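Long-range contacts in SsRai1 (PDB 5BTO), which removes NAD caps from the 5' ends of RNAs as a metal-dependent decapping nuclease and directly binds and stimulates the exoribonuclease RAT1: residues I66-A70 and K184-I188; E80-M84 and E152-R156; Y217-I221 and L251-M255. All coordinates share one frame; numbering follows the deposited sequence.

From the N terminus, segments 66-70 and 80-84 both lie in the loop region between strand 54-55 and helix 87-101. The loop closed by contact 2 is the inner one: 80-84 meets 152-156 on helix 149-166 before the chain enters helix 169-188, whose end returns to 66-70 and closes contact 1. Two successive helices thus receive two parts of the same loop region, with the contact centres about 26 Å apart. Contact 3 follows in series and crosses neither. It closes an excursion of 29 residues in which no alpha helix is modelled, and joins strand 216-225 of the ten-stranded sheet to the start of strand 254-261 in the four-stranded sheet.

Contact 1: residues I66-A70 and K184-I188; sequences IDLQA and KFEAI
Ala70 O receives the ammonium of Lys184 in a weak hydrogen bond, with Lys184 NZ 3.2 Å from Ala70 O. Ala70 ends a type I beta turn that starts at Asp67 and is closed by Ala70 N donating to Asp67 O. An Asx turn reinforces it: Gln69 N donates to Asp67 OD1 at 3.0 Å, with an N-H...acceptor angle of 154°. Lys184 stands on the last turn of helix 169-188. A bend at its second torsion (67°) lays the aliphatic chain alongside the beta turn instead of straight out from the helix. Its CB comes within 3.4 Å of Leu68 O, a carbonyl buried here without a hydrogen-bond partner in the model.

Away from the lysine's ammonium the contact is apolar. Leu68 CD2 meets two helix residues: it lies 3.8 Å from Phe185 CA, near the plane of the Phe185 ring at its edge, and also touches Ile188 CG1. Backbone bonds of Ile66 to Leu302 and of Leu68 to Phe300 tie the loop to the start of strand 302-309 and the residues just before it, and Phe185 packs on Val292 of strand 290-296, so the contact seats the helix end on the four-stranded sheet. The same helix turn carries metal-binding Glu186. At the far end the two isoleucines reach toward each other tip to tip, Ile66 CG2 lying 4.1 Å from Ile188 CD1.

Contact 2: residues E80-M84 and E152-R156; sequences EEKNM and ELARR
Glu80 and Arg156 cross at about a right angle, and their flat ends are turned likewise, with the carboxylate and guanidinium planes 88° apart. Their aliphatic parts meet first, Glu80 CG lying 3.3 Å from Arg156 CD. A bend at the second torsion of Glu80 (62°) brings OE2 over one face of the guanidinium, 3.3 Å above its plane and displaced toward the rim. The salt bridge is one of charges alone: Glu80 OE2 is 3.4 Å from Arg156 NH1, but no N-H points at it. Glu152 OE1 lies above the rim of the opposite face, 4.0 Å from the plane, and two flanking carboxylates would probably stabilise the arginine's positive charge.

Met84 runs past Arg156 in the opposing direction, with Met84 CG at the guanidinium edge, 3.6 Å from Arg156 NH2. Farther out it crosses Leu153 at about a right angle. Met84 CE lies 3.6 Å from Leu153 CG, and Leu153 CD2 turns to Glu81 CB at 3.5 Å. Met84 SD slides by Glu152 CB. The side chain of Met84 is about 9 Å from that of substrate-binding Tyr114. The arrangement is a surface packing of the loop before helix 87-101 on one face of helix 149-166 in this PD-(D/E)XK nuclease.

Contact 3: residues Y217-I221 and L251-M255; sequences YISVI and LSHYM
Tyr217 meets Tyr254 through both hydroxyl and ring. Its OH donates a hydrogen bond to Tyr254 OH at 2.7 Å, and its ring edge is directed at the face of the Tyr254 ring in an offset edge-to-face pair. The evidence is a centroid separation of 5.9 Å with the planes at 79°; Tyr217 CE2 comes within 3.8 Å of Tyr254 CZ. CG of Tyr217 lies opposite the backbone N (chi1 174°), which sends the ring out from the strand toward its partner. The two hydroxyls belong to a buried polar network: Lys48 NZ is hydrogen-bonded to Tyr217 OH and weakly to Tyr254 OH, while Tyr254 OH is also hydrogen-bonded to Glu28 OE1.

Ser219, two residues on and on the same side of the strand, places OG near the plane of the Tyr254 ring at its edge, 3.9 Å from Tyr254 CE2. Its hydrogen bond goes to Glu28 OE1, the carboxylate oxygen that also meets Tyr254 OH. With a phenylalanine in place of Tyr254, Tyr217 OH would probably lose its acceptor and Glu28 a hydroxyl partner.

Tyr217, Ser219 and Ile221 point toward 251-255 while Val220 points away and packs on Phe30, as alternate residues of a strand do; strand 216-225 of the ten-stranded sheet thus turns this face to the four-stranded sheet. Across from it, a 3-10 segment leads into strand 254-261, which carries the metal-binding Glu256 and Leu257. Tyr254 N is hydrogen-bonded to Leu251 O at 3.1 Å across that junction.

Ile221 comes last. Its side chain crosses that of Leu251 at about a right angle, and Ile221 CG2 meets both leucine methyls, lying 3.7 Å from Leu251 CD2 and 3.9 Å from Leu251 CD1. The same CD2 also reaches Ser219 OG.

Contact 1: residues I66-A70 and K184-I188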
ATOM      1  N   ILE A  66     -32.001 -21.820 -30.401  1.00 38.68           N
ATOM      2  CA  ILE A  66     -31.236 -20.650 -30.821  1.00 36.73           C
ATOM      3  C   ILE A  66     -29.738 -20.936 -30.809  1.00 35.46           C
ATOM      4  O   ILE A  66     -29.150 -21.188 -29.758  1.00 34.19           O
ATOM      5  CB  ILE A  66     -31.525 -19.432 -29.933  1.00 37.03           C
ATOM      6  CG1 ILE A  66     -33.003 -19.044 -30.027  1.00 38.54           C
ATOM      7  CG2 ILE A  66     -30.630 -18.272 -30.333  1.00 35.68           C
ATOM      8  CD1 ILE A  66     -33.396 -17.919 -29.087  1.00 39.49           C
ATOM      9  N   ASP A  67     -29.134 -20.879 -31.989  1.00 34.91           N
ATOM     10  CA  ASP A  67     -27.739 -21.260 -32.180  1.00 34.26           C
ATOM     11  C   ASP A  67     -26.875 -20.003 -32.246  1.00 33.43           C
ATOM     12  O   ASP A  67     -26.927 -19.251 -33.220  1.00 34.81           O
ATOM     13  CB  ASP A  67     -27.606 -22.085 -33.470  1.00 36.10           C
ATOM     14  CG  ASP A  67     -26.200 -22.620 -33.689  1.00 37.67           C
ATOM     15  OD1 ASP A  67     -25.266 -22.140 -33.015  1.00 37.74           O
ATOM     16  OD2 ASP A  67     -26.031 -23.515 -34.545  1.00 40.76           O
ATOM     17  N   LEU A  68     -26.079 -19.778 -31.206  1.00 31.21           N
ATOM     18  CA  LEU A  68     -25.303 -18.543 -31.105  1.00 32.13           C
ATOM     19  C   LEU A  68     -24.019 -18.537 -31.930  1.00 35.07           C
ATOM     20  O   LEU A  68     -23.322 -17.531 -31.976  1.00 35.19           O
ATOM     21  CB  LEU A  68     -24.995 -18.204 -29.644  1.00 31.04           C
ATOM     22  CG  LEU A  68     -26.199 -17.872 -28.763  1.00 30.38           C
ATOM     23  CD1 LEU A  68     -25.747 -17.636 -27.340  1.00 29.31           C
ATOM     24  CD2 LEU A  68     -26.950 -16.662 -29.301  1.00 31.10           C
ATOM     25  N   GLN A  69     -23.694 -19.650 -32.578  1.00 37.57           N
ATOM     26  CA  GLN A  69     -22.583 -19.626 -33.524  1.00 39.91           C
ATOM     27  C   GLN A  69     -23.095 -19.555 -34.960  1.00 41.63           C
ATOM     28  O   GLN A  69     -22.310 -19.556 -35.906  1.00 42.39           O
ATOM     29  CB  GLN A  69     -21.645 -20.823 -33.338  1.00 39.80           C
ATOM     30  CG  GLN A  69     -22.243 -22.164 -33.729  1.00 41.28           C
ATOM     31  CD  GLN A  69     -21.191 -23.248 -33.861  1.00 44.06           C
ATOM     32  OE1 GLN A  69     -20.083 -22.994 -34.328  1.00 47.08           O
ATOM     33  NE2 GLN A  69     -21.530 -24.461 -33.442  1.00 43.97           N
ATOM     34  N   ALA A  70     -24.414 -19.482 -35.119  1.00 42.32           N
ATOM     35  CA  ALA A  70     -25.009 -19.424 -36.452  1.00 43.00           C
ATOM     36  C   ALA A  70     -24.724 -18.084 -37.127  1.00 43.58           C
ATOM     37  O   ALA A  70     -24.777 -17.029 -36.491  1.00 40.75           O
ATOM     38  CB  ALA A  70     -26.508 -19.682 -36.385  1.00 43.24           C
ATOM     39  N   LYS A 184     -23.514 -12.218 -31.366  1.00 29.44           N
ATOM     40  CA  LYS A 184     -24.701 -12.886 -31.895  1.00 27.33           C
ATOM     41  C   LYS A 184     -25.845 -12.790 -30.892  1.00 28.27           C
ATOM     42  O   LYS A 184     -26.988 -12.525 -31.263  1.00 29.10           O
ATOM     43  CB  LYS A 184     -24.398 -14.353 -32.218  1.00 28.72           C
ATOM     44  CG  LYS A 184     -25.599 -15.163 -32.718  1.00 32.53           C
ATOM     45  CD  LYS A 184     -26.092 -14.687 -34.084  1.00 34.24           C
ATOM     46  CE  LYS A 184     -27.132 -15.644 -34.662  1.00 35.36           C
ATOM     47  NZ  LYS A 184     -27.458 -15.354 -36.087  1.00 35.11           N
ATOM     48  N   PHE A 185     -25.531 -12.997 -29.616  1.00 27.00           N
ATOM     49  CA  PHE A 185     -26.539 -12.906 -28.580  1.00 26.95           C
ATOM     50  C   PHE A 185     -27.162 -11.515 -28.585  1.00 28.17           C
ATOM     51  O   PHE A 185     -28.379 -11.376 -28.515  1.00 30.12           O
ATOM     52  CB  PHE A 185     -25.941 -13.225 -27.207  1.00 26.00           C
ATOM     53  CG  PHE A 185     -26.934 -13.161 -26.084  1.00 24.56           C
ATOM     54  CD1 PHE A 185     -28.061 -13.978 -26.084  1.00 24.75           C
ATOM     55  CD2 PHE A 185     -26.742 -12.289 -25.022  1.00 22.25           C
ATOM     56  CE1 PHE A 185     -28.981 -13.920 -25.042  1.00 23.79           C
ATOM     57  CE2 PHE A 185     -27.653 -12.229 -23.980  1.00 23.80           C
ATOM     58  CZ  PHE A 185     -28.780 -13.044 -23.994  1.00 23.41           C
ATOM     59  N   GLU A 186     -26.334 -10.482 -28.682  1.00 29.04           N
ATOM     60  CA  GLU A 186     -26.868  -9.125 -28.711  1.00 31.27           C
ATOM     61  C   GLU A 186     -27.823  -8.966 -29.884  1.00 30.67           C
ATOM     62  O   GLU A 186     -28.902  -8.388 -29.748  1.00 31.28           O
ATOM     63  CB  GLU A 186     -25.747  -8.095 -28.804  1.00 35.07           C
ATOM     64  CG  GLU A 186     -24.832  -8.064 -27.599  1.00 39.60           C
ATOM     65  CD  GLU A 186     -23.871  -6.898 -27.644  1.00 44.71           C
ATOM     66  OE1 GLU A 186     -22.683  -7.107 -27.975  1.00 46.09           O
ATOM     67  OE2 GLU A 186     -24.312  -5.766 -27.352  1.00 47.33           O
ATOM     68  N   ALA A 187     -27.424  -9.497 -31.034  1.00 30.38           N
ATOM     69  CA  ALA A 187     -28.210  -9.364 -32.254  1.00 30.30           C
ATOM     70  C   ALA A 187     -29.582 -10.025 -32.140  1.00 33.04           C
ATOM     71  O   ALA A 187     -30.589  -9.445 -32.544  1.00 35.25           O
ATOM     72  CB  ALA A 187     -27.444  -9.931 -33.438  1.00 29.75           C
ATOM     73  N   ILE A 188     -29.623 -11.237 -31.595  1.00 32.10           N
ATOM     74  CA  ILE A 188     -30.878 -11.973 -31.520  1.00 31.49           C
ATOM     75  C   ILE A 188     -31.734 -11.555 -30.330  1.00 30.94           C
ATOM     76  O   ILE A 188     -32.920 -11.879 -30.272  1.00 34.66           O
ATOM     77  CB  ILE A 188     -30.655 -13.516 -31.543  1.00 32.88           C
ATOM     78  CG1 ILE A 188     -29.939 -14.002 -30.282  1.00 32.90           C
ATOM     79  CG2 ILE A 188     -29.870 -13.916 -32.779  1.00 35.27           C
ATOM     80  CD1 ILE A 188     -30.862 -14.373 -29.140  1.00 33.10           C
TER

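Contact 2: residues E80-M84 and E152-R156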
ATOM      1  N   GLU A  80      -8.774  -5.093 -35.075  1.00 55.70           N
ATOM      2  CA  GLU A  80      -8.528  -4.743 -33.677  1.00 57.16           C
ATOM      3  C   GLU A  80      -7.615  -3.524 -33.509  1.00 56.92           C
ATOM      4  O   GLU A  80      -7.629  -2.870 -32.465  1.00 56.89           O
ATOM      5  CB  GLU A  80      -7.982  -5.951 -32.907  1.00 58.94           C
ATOM      6  CG  GLU A  80      -8.091  -5.832 -31.390  1.00 60.65           C
ATOM      7  CD  GLU A  80      -9.529  -5.716 -30.896  1.00 62.89           C
ATOM      8  OE1 GLU A  80     -10.463  -5.767 -31.725  1.00 62.51           O
ATOM      9  OE2 GLU A  80      -9.726  -5.572 -29.668  1.00 64.39           O
ATOM     10  N   GLU A  81      -6.834  -3.214 -34.539  1.00 57.34           N
ATOM     11  CA  GLU A  81      -5.984  -2.029 -34.518  1.00 57.87           C
ATOM     12  C   GLU A  81      -6.755  -0.786 -34.958  1.00 56.68           C
ATOM     13  O   GLU A  81      -6.210   0.317 -35.010  1.00 56.45           O
ATOM     14  CB  GLU A  81      -4.743  -2.237 -35.386  1.00 60.26           C
ATOM     15  CG  GLU A  81      -5.023  -2.839 -36.748  1.00 62.76           C
ATOM     16  CD  GLU A  81      -3.842  -3.626 -37.273  1.00 65.48           C
ATOM     17  OE1 GLU A  81      -2.892  -3.861 -36.492  1.00 66.02           O
ATOM     18  OE2 GLU A  81      -3.860  -4.012 -38.462  1.00 66.94           O
ATOM     19  N   LYS A  82      -8.030  -0.983 -35.275  1.00 55.15           N
ATOM     20  CA  LYS A  82      -8.928   0.121 -35.572  1.00 54.36           C
ATOM     21  C   LYS A  82      -9.984   0.201 -34.475  1.00 51.77           C
ATOM     22  O   LYS A  82     -11.009   0.867 -34.623  1.00 52.36           O
ATOM     23  CB  LYS A  82      -9.591  -0.086 -36.936  1.00 55.73           C
ATOM     24  CG  LYS A  82      -8.626  -0.538 -38.023  1.00 57.83           C
ATOM     25  CD  LYS A  82      -9.234  -0.419 -39.413  1.00 59.06           C
ATOM     26  CE  LYS A  82      -8.215  -0.793 -40.487  1.00 59.87           C
ATOM     27  NZ  LYS A  82      -8.595  -0.282 -41.835  1.00 60.63           N
ATOM     28  N   ASN A  83      -9.721  -0.480 -33.363  1.00 48.68           N
ATOM     29  CA  ASN A  83     -10.716  -0.617 -32.308  1.00 45.38           C
ATOM     30  C   ASN A  83     -10.159  -0.334 -30.912  1.00 43.57           C
ATOM     31  O   ASN A  83     -10.761  -0.710 -29.905  1.00 42.50           O
ATOM     32  CB  ASN A  83     -11.342  -2.012 -32.364  1.00 45.61           C
ATOM     33  CG  ASN A  83     -12.658  -2.093 -31.616  1.00 45.95           C
ATOM     34  OD1 ASN A  83     -13.388  -1.108 -31.509  1.00 45.59           O
ATOM     35  ND2 ASN A  83     -12.964  -3.272 -31.088  1.00 47.60           N
ATOM     36  N   MET A  84      -9.006   0.327 -30.858  1.00 46.08           N
ATOM     37  CA  MET A  84      -8.436   0.744 -29.582  1.00 46.76           C
ATOM     38  C   MET A  84      -9.168   1.976 -29.054  1.00 43.70           C
ATOM     39  O   MET A  84      -9.590   2.835 -29.832  1.00 45.13           O
ATOM     40  CB  MET A  84      -6.933   1.020 -29.719  1.00 53.72           C
ATOM     41  CG  MET A  84      -6.097  -0.244 -29.861  1.00 54.55           C
ATOM     42  SD  MET A  84      -4.340   0.055 -30.136  1.00 83.29           S
ATOM     43  CE  MET A  84      -4.382   0.929 -31.704  1.00 62.72           C
ATOM     44  N   GLU A 152      -0.790  -1.253 -26.357  1.00 29.56           N
ATOM     45  CA  GLU A 152      -1.980  -2.057 -26.639  1.00 31.32           C
ATOM     46  C   GLU A 152      -1.817  -2.892 -27.899  1.00 37.33           C
ATOM     47  O   GLU A 152      -2.214  -4.057 -27.932  1.00 38.46           O
ATOM     48  CB  GLU A 152      -3.224  -1.175 -26.759  1.00 31.84           C
ATOM     49  CG  GLU A 152      -3.704  -0.649 -25.432  1.00 31.11           C
ATOM     50  CD  GLU A 152      -3.812  -1.746 -24.386  1.00 35.50           C
ATOM     51  OE1 GLU A 152      -4.446  -2.791 -24.668  1.00 37.97           O
ATOM     52  OE2 GLU A 152      -3.250  -1.563 -23.286  1.00 36.23           O
ATOM     53  N   LEU A 153      -1.243  -2.290 -28.935  1.00 40.02           N
ATOM     54  CA  LEU A 153      -1.024  -2.991 -30.196  1.00 42.28           C
ATOM     55  C   LEU A 153      -0.097  -4.178 -29.992  1.00 41.96           C
ATOM     56  O   LEU A 153      -0.386  -5.291 -30.429  1.00 41.74           O
ATOM     57  CB  LEU A 153      -0.436  -2.044 -31.243  1.00 45.78           C
ATOM     58  CG  LEU A 153      -1.422  -1.103 -31.941  1.00 49.51           C
ATOM     59  CD1 LEU A 153      -0.690  -0.079 -32.806  1.00 50.34           C
ATOM     60  CD2 LEU A 153      -2.414  -1.900 -32.772  1.00 50.75           C
ATOM     61  N   ALA A 154       1.019  -3.932 -29.318  1.00 40.88           N
ATOM     62  CA  ALA A 154       2.007  -4.972 -29.082  1.00 41.59           C
ATOM     63  C   ALA A 154       1.443  -6.082 -28.205  1.00 41.82           C
ATOM     64  O   ALA A 154       1.767  -7.256 -28.387  1.00 42.63           O
ATOM     65  CB  ALA A 154       3.256  -4.379 -28.449  1.00 39.77           C
ATOM     66  N   ARG A 155       0.588  -5.703 -27.260  1.00 41.10           N
ATOM     67  CA  ARG A 155       0.072  -6.636 -26.266  1.00 42.42           C
ATOM     68  C   ARG A 155      -0.909  -7.648 -26.860  1.00 45.98           C
ATOM     69  O   ARG A 155      -0.829  -8.842 -26.569  1.00 46.26           O
ATOM     70  CB  ARG A 155      -0.579  -5.864 -25.119  1.00 43.45           C
ATOM     71  CG  ARG A 155      -0.866  -6.684 -23.875  1.00 43.99           C
ATOM     72  CD  ARG A 155      -0.908  -5.790 -22.639  1.00 44.45           C
ATOM     73  NE  ARG A 155       0.432  -5.454 -22.158  1.00 43.43           N
ATOM     74  CZ  ARG A 155       0.701  -4.486 -21.284  1.00 38.98           C
ATOM     75  NH1 ARG A 155      -0.276  -3.724 -20.786  1.00 32.50           N
ATOM     76  NH2 ARG A 155       1.955  -4.274 -20.913  1.00 41.23           N
ATOM     77  N   ARG A 156      -1.827  -7.176 -27.695  1.00 48.76           N
ATOM     78  CA  ARG A 156      -2.806  -8.072 -28.304  1.00 52.19           C
ATOM     79  C   ARG A 156      -2.140  -9.055 -29.266  1.00 53.01           C
ATOM     80  O   ARG A 156      -2.499 -10.232 -29.312  1.00 52.28           O
ATOM     81  CB  ARG A 156      -3.914  -7.285 -29.008  1.00 55.14           C
ATOM     82  CG  ARG A 156      -4.808  -6.492 -28.060  1.00 56.94           C
ATOM     83  CD  ARG A 156      -6.056  -5.985 -28.768  1.00 59.74           C
ATOM     84  NE  ARG A 156      -6.276  -4.558 -28.552  1.00 62.32           N
ATOM     85  CZ  ARG A 156      -7.118  -4.053 -27.654  1.00 64.89           C
ATOM     86  NH1 ARG A 156      -7.833  -4.859 -26.881  1.00 65.28           N
ATOM     87  NH2 ARG A 156      -7.247  -2.737 -27.532  1.00 65.68           N
TER

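Contact 3: residues Y217-I221 and L251-M255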
ATOM      1  N   TYR A 217     -22.770   2.089 -29.257  1.00 20.33           N
ATOM      2  CA  TYR A 217     -23.478   3.209 -28.645  1.00 17.53           C
ATOM      3  C   TYR A 217     -22.749   3.558 -27.353  1.00 17.83           C
ATOM      4  O   TYR A 217     -22.565   2.697 -26.483  1.00 16.78           O
ATOM      5  CB  TYR A 217     -24.935   2.827 -28.362  1.00 16.01           C
ATOM      6  CG  TYR A 217     -25.724   3.880 -27.604  1.00 18.49           C
ATOM      7  CD1 TYR A 217     -26.119   5.058 -28.223  1.00 21.19           C
ATOM      8  CD2 TYR A 217     -26.082   3.689 -26.280  1.00 22.53           C
ATOM      9  CE1 TYR A 217     -26.838   6.020 -27.539  1.00 20.18           C
ATOM     10  CE2 TYR A 217     -26.808   4.647 -25.585  1.00 21.17           C
ATOM     11  CZ  TYR A 217     -27.182   5.810 -26.222  1.00 20.76           C
ATOM     12  OH  TYR A 217     -27.908   6.757 -25.541  1.00 20.48           O
ATOM     13  N   ILE A 218     -22.293   4.801 -27.239  1.00 16.27           N
ATOM     14  CA  ILE A 218     -21.427   5.176 -26.119  1.00 15.08           C
ATOM     15  C   ILE A 218     -22.097   6.236 -25.264  1.00 16.37           C
ATOM     16  O   ILE A 218     -22.410   7.329 -25.750  1.00 18.64           O
ATOM     17  CB  ILE A 218     -20.071   5.743 -26.603  1.00 17.34           C
ATOM     18  CG1 ILE A 218     -19.415   4.810 -27.620  1.00 23.83           C
ATOM     19  CG2 ILE A 218     -19.125   6.013 -25.411  1.00 17.60           C
ATOM     20  CD1 ILE A 218     -19.022   3.473 -27.051  1.00 25.29           C
ATOM     21  N   SER A 219     -22.328   5.900 -24.000  1.00 14.39           N
ATOM     22  CA  SER A 219     -22.869   6.844 -23.037  1.00 14.75           C
ATOM     23  C   SER A 219     -21.712   7.523 -22.300  1.00 15.37           C
ATOM     24  O   SER A 219     -20.742   6.875 -21.906  1.00 16.47           O
ATOM     25  CB  SER A 219     -23.783   6.120 -22.041  1.00 16.70           C
ATOM     26  OG  SER A 219     -24.183   6.974 -20.978  1.00 16.69           O
ATOM     27  N   VAL A 220     -21.811   8.830 -22.118  1.00 14.02           N
ATOM     28  CA  VAL A 220     -20.805   9.551 -21.344  1.00 13.60           C
ATOM     29  C   VAL A 220     -21.462  10.171 -20.122  1.00 15.03           C
ATOM     30  O   VAL A 220     -22.427  10.943 -20.237  1.00 16.18           O
ATOM     31  CB  VAL A 220     -20.093  10.636 -22.172  1.00 14.36           C
ATOM     32  CG1 VAL A 220     -18.891  11.182 -21.389  1.00 15.17           C
ATOM     33  CG2 VAL A 220     -19.646  10.064 -23.505  1.00 16.57           C
ATOM     34  N   ILE A 221     -20.930   9.830 -18.954  1.00 15.04           N
ATOM     35  CA  ILE A 221     -21.578  10.143 -17.693  1.00 14.36           C
ATOM     36  C   ILE A 221     -20.684  10.977 -16.805  1.00 14.21           C
ATOM     37  O   ILE A 221     -19.458  10.961 -16.950  1.00 16.28           O
ATOM     38  CB  ILE A 221     -21.951   8.848 -16.915  1.00 13.44           C
ATOM     39  CG1 ILE A 221     -20.690   8.080 -16.494  1.00 16.25           C
ATOM     40  CG2 ILE A 221     -22.843   7.946 -17.774  1.00 16.20           C
ATOM     41  CD1 ILE A 221     -20.961   7.021 -15.444  1.00 17.93           C
ATOM     42  N   LEU A 251     -29.795   6.664 -17.538  1.00 19.24           N
ATOM     43  CA  LEU A 251     -28.962   5.489 -17.206  1.00 16.42           C
ATOM     44  C   LEU A 251     -29.769   4.311 -16.669  1.00 18.07           C
ATOM     45  O   LEU A 251     -29.449   3.144 -16.940  1.00 18.00           O
ATOM     46  CB  LEU A 251     -27.870   5.827 -16.182  1.00 17.26           C
ATOM     47  CG  LEU A 251     -26.698   6.653 -16.696  1.00 16.39           C
ATOM     48  CD1 LEU A 251     -25.826   7.013 -15.516  1.00 17.45           C
ATOM     49  CD2 LEU A 251     -25.908   5.890 -17.764  1.00 16.51           C
ATOM     50  N   SER A 252     -30.795   4.622 -15.882  1.00 17.98           N
ATOM     51  CA  SER A 252     -31.604   3.594 -15.244  1.00 19.37           C
ATOM     52  C   SER A 252     -32.381   2.778 -16.260  1.00 17.96           C
ATOM     53  O   SER A 252     -32.963   1.763 -15.906  1.00 19.66           O
ATOM     54  CB  SER A 252     -32.561   4.210 -14.222  1.00 22.03           C
ATOM     55  OG  SER A 252     -33.607   4.930 -14.855  1.00 24.28           O
ATOM     56  N   HIS A 253     -32.376   3.222 -17.519  1.00 17.19           N
ATOM     57  CA  HIS A 253     -33.103   2.534 -18.593  1.00 15.82           C
ATOM     58  C   HIS A 253     -32.214   1.663 -19.482  1.00 14.83           C
ATOM     59  O   HIS A 253     -32.690   1.017 -20.426  1.00 18.03           O
ATOM     60  CB  HIS A 253     -33.872   3.554 -19.433  1.00 17.25           C
ATOM     61  CG  HIS A 253     -34.898   4.303 -18.651  1.00 19.26           C
ATOM     62  ND1 HIS A 253     -36.184   3.831 -18.479  1.00 20.00           N
ATOM     63  CD2 HIS A 253     -34.834   5.479 -17.984  1.00 22.65           C
ATOM     64  CE1 HIS A 253     -36.869   4.691 -17.745  1.00 23.40           C
ATOM     65  NE2 HIS A 253     -36.076   5.703 -17.438  1.00 23.44           N
ATOM     66  N   TYR A 254     -30.923   1.629 -19.166  1.00 13.47           N
ATOM     67  CA  TYR A 254     -29.954   0.856 -19.939  1.00 13.41           C
ATOM     68  C   TYR A 254     -29.749  -0.538 -19.346  1.00 13.63           C
ATOM     69  O   TYR A 254     -30.032  -0.774 -18.177  1.00 17.43           O
ATOM     70  CB  TYR A 254     -28.596   1.559 -19.951  1.00 14.92           C
ATOM     71  CG  TYR A 254     -28.532   2.851 -20.725  1.00 16.01           C
ATOM     72  CD1 TYR A 254     -29.383   3.097 -21.798  1.00 18.87           C
ATOM     73  CD2 TYR A 254     -27.589   3.820 -20.402  1.00 16.60           C
ATOM     74  CE1 TYR A 254     -29.299   4.289 -22.510  1.00 19.10           C
ATOM     75  CE2 TYR A 254     -27.499   5.007 -21.109  1.00 15.34           C
ATOM     76  CZ  TYR A 254     -28.355   5.235 -22.163  1.00 18.18           C
ATOM     77  OH  TYR A 254     -28.265   6.409 -22.868  1.00 18.81           O
ATOM     78  N   MET A 255     -29.248  -1.454 -20.162  1.00 14.80           N
ATOM     79  CA  MET A 255     -28.997  -2.820 -19.700  1.00 14.58           C
ATOM     80  C   MET A 255     -27.777  -3.376 -20.426  1.00 17.04           C
ATOM     81  O   MET A 255     -27.521  -3.039 -21.583  1.00 20.65           O
ATOM     82  CB  MET A 255     -30.244  -3.704 -19.936  1.00 18.09           C
ATOM     83  CG  MET A 255     -30.189  -5.076 -19.249  1.00 18.69           C
ATOM     84  SD  MET A 255     -31.810  -5.889 -19.126  1.00 25.65           S
ATOM     85  CE  MET A 255     -32.232  -5.911 -20.861  1.00 26.03           C
TER